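Local coordinates for protein putative tRNA (Adenine(37)-N6)-methyltransferase (Pseudomonas aeruginosa, PDB 7BU1) that binds S-adenosylmethionine and probably uses it to methylate the threonylcarbamoyl-modified adenosine at position 37 of tRNA, at residues 61-66 with 105-110. Sequence-based numbering, arbitrary orientation.
Sequences HVWLLF and IGQSVV. With SAM (S-adenosylmethionine), chain D.
The Phe66 ring lies across the backbone of Gly106, whose CA sits over one face 3.7 Å from the ring centroid, a CH-pi contact. A chi1 of 60° sets CG between the backbone N and carbonyl carbon of Phe66, swinging the ring over the partner strand; glycine, lacking a side chain, lets it settle there. Six backbone hydrogen bonds pair Val62 with Val110, Leu64 with Ser108 and Phe66 with Gly106 in antiparallel register. The shortest runs from Gly106 N to Phe66 O at 2.7 Å, whereas Phe66 N approaches Gly106 O from above the carbonyl plane. On the face bearing Trp63 and Gln107, Val109 CB stands over the six-membered ring of Trp63, 3.8 Å from its centroid. The Gln107 amide is turned 77° to the indole, NE2 reaching 3.2 Å from CZ3 of Trp63. Leu65 CD2 packs alongside Gln107 CB. S-adenosylmethionine's carboxylate O takes a nearly straight bond from Gln107 N (2.8 Å), and its amino N donates a hydrogen bond to Ser108 OG (3.0 Å). Asp126 hydrogen-bonds both Ser108 OG and the ligand, consistent with holding that hydroxyl in place. Trp63 NE1 is tied to Asp144, while the indole meets Trp63 of the second subunit edge-to-face. In the closed antiparallel barrel of the TrmO N-terminal domain, strands 61-67 and 105-116 are adjacent, with 132-138 beyond 61-67 and 119-123 beyond 105-116.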
loop_
_atom_site.group_PDB
_atom_site.type_symbol
_atom_site.label_atom_id
_atom_site.label_comp_id
_atom_site.label_asym_id
_atom_site.label_seq_id
_atom_site.Cartn_x
_atom_site.Cartn_y
_atom_site.Cartn_z
ATOM N N HIS B 61 3.444 9.180 8.278
ATOM C CA HIS B 61 4.002 8.275 7.288
ATOM C C HIS B 61 3.293 8.431 5.949
ATOM O O HIS B 61 2.125 8.827 5.889
ATOM C CB HIS B 61 3.885 6.830 7.754
ATOM C CG HIS B 61 4.709 6.522 8.964
ATOM N ND1 HIS B 61 4.461 7.086 10.198
ATOM C CD2 HIS B 61 5.781 5.709 9.129
ATOM C CE1 HIS B 61 5.342 6.634 11.071
ATOM N NE2 HIS B 61 6.154 5.797 10.449
ATOM N N VAL B 62 4.000 8.078 4.872
ATOM C CA VAL B 62 3.469 8.176 3.517
ATOM C C VAL B 62 3.818 6.906 2.748
ATOM O O VAL B 62 4.895 6.325 2.926
ATOM C CB VAL B 62 3.996 9.420 2.755
ATOM C CG1 VAL B 62 3.562 10.735 3.443
ATOM C CG2 VAL B 62 5.516 9.352 2.579
ATOM N N TRP B 63 2.897 6.480 1.892
ATOM C CA TRP B 63 3.187 5.455 0.909
ATOM C C TRP B 63 3.830 6.111 -0.298
ATOM O O TRP B 63 3.446 7.213 -0.698
ATOM C CB TRP B 63 1.913 4.735 0.461
ATOM C CG TRP B 63 1.254 3.889 1.501
ATOM C CD1 TRP B 63 0.185 4.234 2.291
ATOM C CD2 TRP B 63 1.600 2.549 1.855
ATOM N NE1 TRP B 63 -0.137 3.188 3.127
ATOM C CE2 TRP B 63 0.719 2.146 2.880
ATOM C CE3 TRP B 63 2.585 1.657 1.424
ATOM C CZ2 TRP B 63 0.784 0.881 3.464
ATOM C CZ3 TRP B 63 2.650 0.402 2.010
ATOM C CH2 TRP B 63 1.754 0.026 3.013
ATOM N N LEU B 64 4.806 5.430 -0.878
ATOM C CA LEU B 64 5.374 5.806 -2.163
ATOM C C LEU B 64 5.170 4.637 -3.116
ATOM O O LEU B 64 5.594 3.512 -2.825
ATOM C CB LEU B 64 6.863 6.155 -2.047
ATOM C CG LEU B 64 7.291 7.263 -1.075
ATOM C CD1 LEU B 64 8.810 7.432 -1.102
ATOM C CD2 LEU B 64 6.579 8.600 -1.362
ATOM N N LEU B 65 4.468 4.887 -4.213
ATOM C CA LEU B 65 4.460 3.973 -5.345
ATOM C C LEU B 65 5.593 4.387 -6.274
ATOM O O LEU B 65 5.715 5.571 -6.614
ATOM C CB LEU B 65 3.123 4.010 -6.083
ATOM C CG LEU B 65 1.884 3.677 -5.259
ATOM C CD1 LEU B 65 0.661 3.668 -6.144
ATOM C CD2 LEU B 65 2.053 2.340 -4.583
ATOM N N PHE B 66 6.436 3.427 -6.658
ATOM C CA PHE B 66 7.640 3.748 -7.404
ATOM C C PHE B 66 7.925 2.681 -8.454
ATOM O O PHE B 66 7.305 1.615 -8.486
ATOM C CB PHE B 66 8.838 3.911 -6.462
ATOM C CG PHE B 66 9.146 2.680 -5.647
ATOM C CD1 PHE B 66 8.476 2.431 -4.455
ATOM C CD2 PHE B 66 10.123 1.785 -6.058
ATOM C CE1 PHE B 66 8.767 1.308 -3.693
ATOM C CE2 PHE B 66 10.425 0.657 -5.297
ATOM C CZ PHE B 66 9.745 0.418 -4.118
ATOM N N ILE B 105 6.078 -2.102 -10.352
ATOM C CA ILE B 105 5.728 -1.027 -9.427
ATOM C C ILE B 105 5.987 -1.499 -8.006
ATOM O O ILE B 105 5.573 -2.600 -7.620
ATOM C CB ILE B 105 4.264 -0.574 -9.597
ATOM C CG1 ILE B 105 4.054 0.042 -10.980
ATOM C CG2 ILE B 105 3.871 0.455 -8.532
ATOM C CD1 ILE B 105 2.601 0.158 -11.355
ATOM N N GLY B 106 6.683 -0.667 -7.230
ATOM C CA GLY B 106 6.909 -0.933 -5.828
ATOM C C GLY B 106 6.034 -0.061 -4.939
ATOM O O GLY B 106 5.422 0.907 -5.390
ATOM N N GLN B 107 5.976 -0.443 -3.660
ATOM C CA GLN B 107 5.166 0.269 -2.674
ATOM C C GLN B 107 5.817 0.131 -1.306
ATOM O O GLN B 107 6.030 -0.980 -0.815
ATOM C CB GLN B 107 3.712 -0.237 -2.680
ATOM C CG GLN B 107 3.286 -1.175 -1.577
ATOM C CD GLN B 107 1.789 -1.320 -1.491
ATOM O OE1 GLN B 107 1.112 -1.473 -2.508
ATOM N NE2 GLN B 107 1.258 -1.285 -0.276
ATOM N N SER B 108 6.190 1.259 -0.717
ATOM C CA SER B 108 6.821 1.280 0.594
ATOM C C SER B 108 6.171 2.364 1.429
ATOM O O SER B 108 5.778 3.413 0.901
ATOM C CB SER B 108 8.329 1.551 0.518
ATOM O OG SER B 108 8.979 0.603 -0.307
ATOM N N VAL B 109 6.028 2.098 2.722
ATOM C CA VAL B 109 5.616 3.122 3.665
ATOM C C VAL B 109 6.861 3.577 4.409
ATOM O O VAL B 109 7.565 2.769 5.023
ATOM C CB VAL B 109 4.518 2.627 4.621
ATOM C CG1 VAL B 109 4.886 1.304 5.236
ATOM C CG2 VAL B 109 4.237 3.684 5.686
ATOM N N VAL B 110 7.142 4.873 4.333
ATOM C CA VAL B 110 8.304 5.472 4.966
ATOM C C VAL B 110 7.826 6.602 5.865
ATOM O O VAL B 110 6.729 7.138 5.699
ATOM C CB VAL B 110 9.327 5.990 3.931
ATOM C CG1 VAL B 110 9.840 4.840 3.098
ATOM C CG2 VAL B 110 8.702 7.062 3.041
HETATM N N SAM D . 8.659 -2.389 0.129
HETATM C CA SAM D . 8.793 -2.459 -1.339
HETATM C C SAM D . 7.607 -3.221 -1.943
HETATM O O SAM D . 7.274 -2.917 -3.104
HETATM O OXT SAM D . 7.041 -4.075 -1.233
HETATM C CB SAM D . 10.115 -3.128 -1.760
HETATM C CG SAM D . 10.159 -4.590 -1.299
HETATM S SD SAM D . 11.678 -5.397 -1.922
HETATM C CE SAM D . 11.617 -7.127 -1.506
HETATM C "C5'" SAM D . 13.155 -4.718 -1.099
HETATM C "C4'" SAM D . 14.199 -4.419 -2.157
HETATM O "O4'" SAM D . 13.711 -3.351 -2.968
HETATM C "C3'" SAM D . 15.339 -3.701 -1.528
HETATM O "O3'" SAM D . 16.201 -4.583 -0.824
HETATM C "C2'" SAM D . 16.026 -3.101 -2.725
HETATM O "O2'" SAM D . 17.090 -3.933 -3.182
HETATM C "C1'" SAM D . 14.892 -3.139 -3.756
HETATM N N9 SAM D . 14.821 -1.886 -4.507
HETATM C C8 SAM D . 14.656 -0.691 -3.952
HETATM N N7 SAM D . 14.658 0.208 -4.928
HETATM C C5 SAM D . 14.818 -0.435 -6.084
HETATM C C6 SAM D . 14.873 0.009 -7.340
HETATM N N6 SAM D . 14.751 1.329 -7.516
HETATM N N1 SAM D . 15.044 -0.828 -8.369
HETATM C C2 SAM D . 15.162 -2.197 -8.117
HETATM N N3 SAM D . 15.094 -2.629 -6.790
HETATM C C4 SAM D . 14.920 -1.737 -5.816
#